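Local coordinates for putative histidine protein kinase (Rhodobacter sphaeroides, PDB 3KYJ) that is the Hpt-domain part of CheA3, a chemotaxis histidine kinase that probably autophosphorylates and hands the phosphoryl group to CheB or CheY, at residues 74-79 with 129-134. Residues are numbered along the deposited sequence; the frame is centred on the assembly and turned at random.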
loop_
_atom_site.group_PDB
_atom_site.type_symbol
_atom_site.label_atom_id
_atom_site.label_comp_id
_atom_site.label_asym_id
_atom_site.label_seq_id
_atom_site.Cartn_x
_atom_site.Cartn_y
_atom_site.Cartn_z
ATOM N N GLU A 74 6.441 11.595 -0.701
ATOM C CA GLU A 74 5.010 11.513 -0.980
ATOM C C GLU A 74 4.321 12.804 -0.600
ATOM O O GLU A 74 3.439 13.278 -1.332
ATOM C CB GLU A 74 4.385 10.326 -0.230
ATOM C CG GLU A 74 2.955 10.016 -0.627
ATOM C CD GLU A 74 2.343 8.965 0.269
ATOM O OE1 GLU A 74 2.516 7.776 -0.027
ATOM O OE2 GLU A 74 1.709 9.328 1.272
ATOM N N ASP A 75 4.732 13.400 0.522
ATOM C CA ASP A 75 4.173 14.681 0.935
ATOM C C ASP A 75 4.411 15.750 -0.138
ATOM O O ASP A 75 3.502 16.532 -0.463
ATOM C CB ASP A 75 4.813 15.172 2.232
ATOM C CG ASP A 75 4.300 14.447 3.472
ATOM O OD1 ASP A 75 3.347 13.637 3.402
ATOM O OD2 ASP A 75 4.885 14.710 4.532
ATOM N N LEU A 76 5.629 15.797 -0.685
ATOM C CA LEU A 76 5.971 16.829 -1.673
ATOM C C LEU A 76 5.153 16.611 -2.949
ATOM O O LEU A 76 4.580 17.558 -3.522
ATOM C CB LEU A 76 7.474 16.797 -1.974
ATOM C CG LEU A 76 7.970 17.795 -3.019
ATOM C CD1 LEU A 76 7.547 19.226 -2.682
ATOM C CD2 LEU A 76 9.479 17.682 -3.128
ATOM N N ILE A 77 5.085 15.366 -3.404
ATOM C CA ILE A 77 4.313 15.060 -4.602
ATOM C C ILE A 77 2.832 15.368 -4.353
ATOM O O ILE A 77 2.139 15.864 -5.238
ATOM C CB ILE A 77 4.468 13.583 -5.003
ATOM C CG1 ILE A 77 5.907 13.273 -5.368
ATOM C CG2 ILE A 77 3.511 13.254 -6.154
ATOM C CD1 ILE A 77 6.255 11.786 -5.269
ATOM N N GLY A 78 2.344 15.099 -3.144
ATOM C CA GLY A 78 0.976 15.433 -2.781
ATOM C C GLY A 78 0.646 16.923 -2.848
ATOM O O GLY A 78 -0.488 17.297 -3.158
ATOM N N LEU A 79 1.619 17.784 -2.572
ATOM C CA LEU A 79 1.389 19.229 -2.684
ATOM C C LEU A 79 1.103 19.605 -4.135
ATOM O O LEU A 79 0.267 20.469 -4.407
ATOM C CB LEU A 79 2.596 20.030 -2.227
ATOM C CG LEU A 79 2.922 20.020 -0.735
ATOM C CD1 LEU A 79 4.232 20.758 -0.529
ATOM C CD2 LEU A 79 1.797 20.662 0.061
ATOM N N ARG A 129 12.526 18.796 3.231
ATOM C CA ARG A 129 11.815 19.633 4.180
ATOM C C ARG A 129 11.857 21.097 3.731
ATOM O O ARG A 129 10.882 21.811 3.898
ATOM C CB ARG A 129 12.407 19.509 5.594
ATOM C CG ARG A 129 12.160 18.172 6.248
ATOM C CD ARG A 129 12.489 18.234 7.769
ATOM N NE ARG A 129 12.666 16.901 8.371
ATOM C CZ ARG A 129 11.669 16.045 8.580
ATOM N NH1 ARG A 129 10.422 16.352 8.236
ATOM N NH2 ARG A 129 11.914 14.871 9.125
ATOM N N SER A 130 12.995 21.513 3.177
ATOM C CA SER A 130 13.180 22.882 2.691
ATOM C C SER A 130 12.237 23.183 1.520
ATOM O O SER A 130 11.559 24.200 1.531
ATOM C CB SER A 130 14.619 23.084 2.219
ATOM O OG SER A 130 14.732 24.328 1.527
ATOM N N LYS A 131 12.207 22.307 0.516
ATOM C CA LYS A 131 11.329 22.520 -0.630
ATOM C C LYS A 131 9.868 22.500 -0.177
ATOM O O LYS A 131 9.087 23.339 -0.581
ATOM C CB LYS A 131 11.586 21.505 -1.728
ATOM C CG LYS A 131 10.779 21.794 -3.000
ATOM C CD LYS A 131 11.012 23.200 -3.521
ATOM C CE LYS A 131 10.532 23.287 -4.975
ATOM N NZ LYS A 131 10.602 24.682 -5.504
ATOM N N ILE A 132 9.502 21.560 0.686
ATOM C CA ILE A 132 8.132 21.514 1.195
ATOM C C ILE A 132 7.730 22.835 1.859
ATOM O O ILE A 132 6.656 23.379 1.591
ATOM C CB ILE A 132 7.933 20.314 2.141
ATOM C CG1 ILE A 132 7.926 19.018 1.326
ATOM C CG2 ILE A 132 6.637 20.438 2.911
ATOM C CD1 ILE A 132 8.024 17.747 2.193
ATOM N N ALA A 133 8.613 23.360 2.701
ATOM C CA ALA A 133 8.354 24.609 3.396
ATOM C C ALA A 133 8.259 25.798 2.428
ATOM O O ALA A 133 7.390 26.653 2.578
ATOM C CB ALA A 133 9.433 24.854 4.440
ATOM N N ARG A 134 9.157 25.844 1.448
ATOM C CA ARG A 134 9.233 26.996 0.550
ATOM C C ARG A 134 8.091 27.043 -0.435
ATOM O O ARG A 134 7.659 28.109 -0.831
ATOM C CB ARG A 134 10.538 26.996 -0.238
ATOM C CG ARG A 134 11.696 27.593 0.520
ATOM C CD ARG A 134 12.948 27.575 -0.317
ATOM N NE ARG A 134 13.441 26.221 -0.494
ATOM C CZ ARG A 134 13.562 25.594 -1.653
ATOM N NH1 ARG A 134 13.214 26.194 -2.787
ATOM N NH2 ARG A 134 14.031 24.357 -1.674
#
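D75 meets I132 without using its flat carboxylate: the contact is made by the methylene behind it, D75 CB lying 4.1 Å from I132 CD1. The second flat group, the guanidinium of R134, is engaged at its edge and within helix 122-135, where S130 OG lies within 6° of its plane and is gripped side-on by two nitrogens. The straighter of these bonds runs from R134 NE to S130 OG (3.1 Å, 159°), while R134 NH2 reaches the same oxygen at a more bent angle; R134 NH1 has a salt bridge to E90.

Between the helices the join is apolar, with no hydrogen bond crossing it. I132 is the central side chain. I132 CG1, anti to the carbonyl carbon (chi1 -72°), lies 4.0 Å from both L76 CB and L76 CD1. L76 CD1 also touches CG of K131 at 4.1 Å, the two side chains crossing obliquely. One turn further on, L79 CD1 rests 4.2 Å from I132 CG2.

The arrangement illustrates how an Hpt domain of the CheA type adds a fifth helix to its four-helix bundle: helix 122-135 packs against helices 64-82 and 89-112, and segments 74-79 and 129-134 run in roughly the same direction, their axes 10.0 Å apart at closest approach. Helix 89-112 also takes part, I91 touching both L76 and K131. K131 meets L76 through CG; chi2 then bends CD away from the extended line, and NZ forms salt bridges with D88 and E90. On helix 64-82, E74 is hydrogen-bonded through OE1 to ND1 of H52, the predicted phosphorylation site, and its OE2 forms a salt bridge with K55.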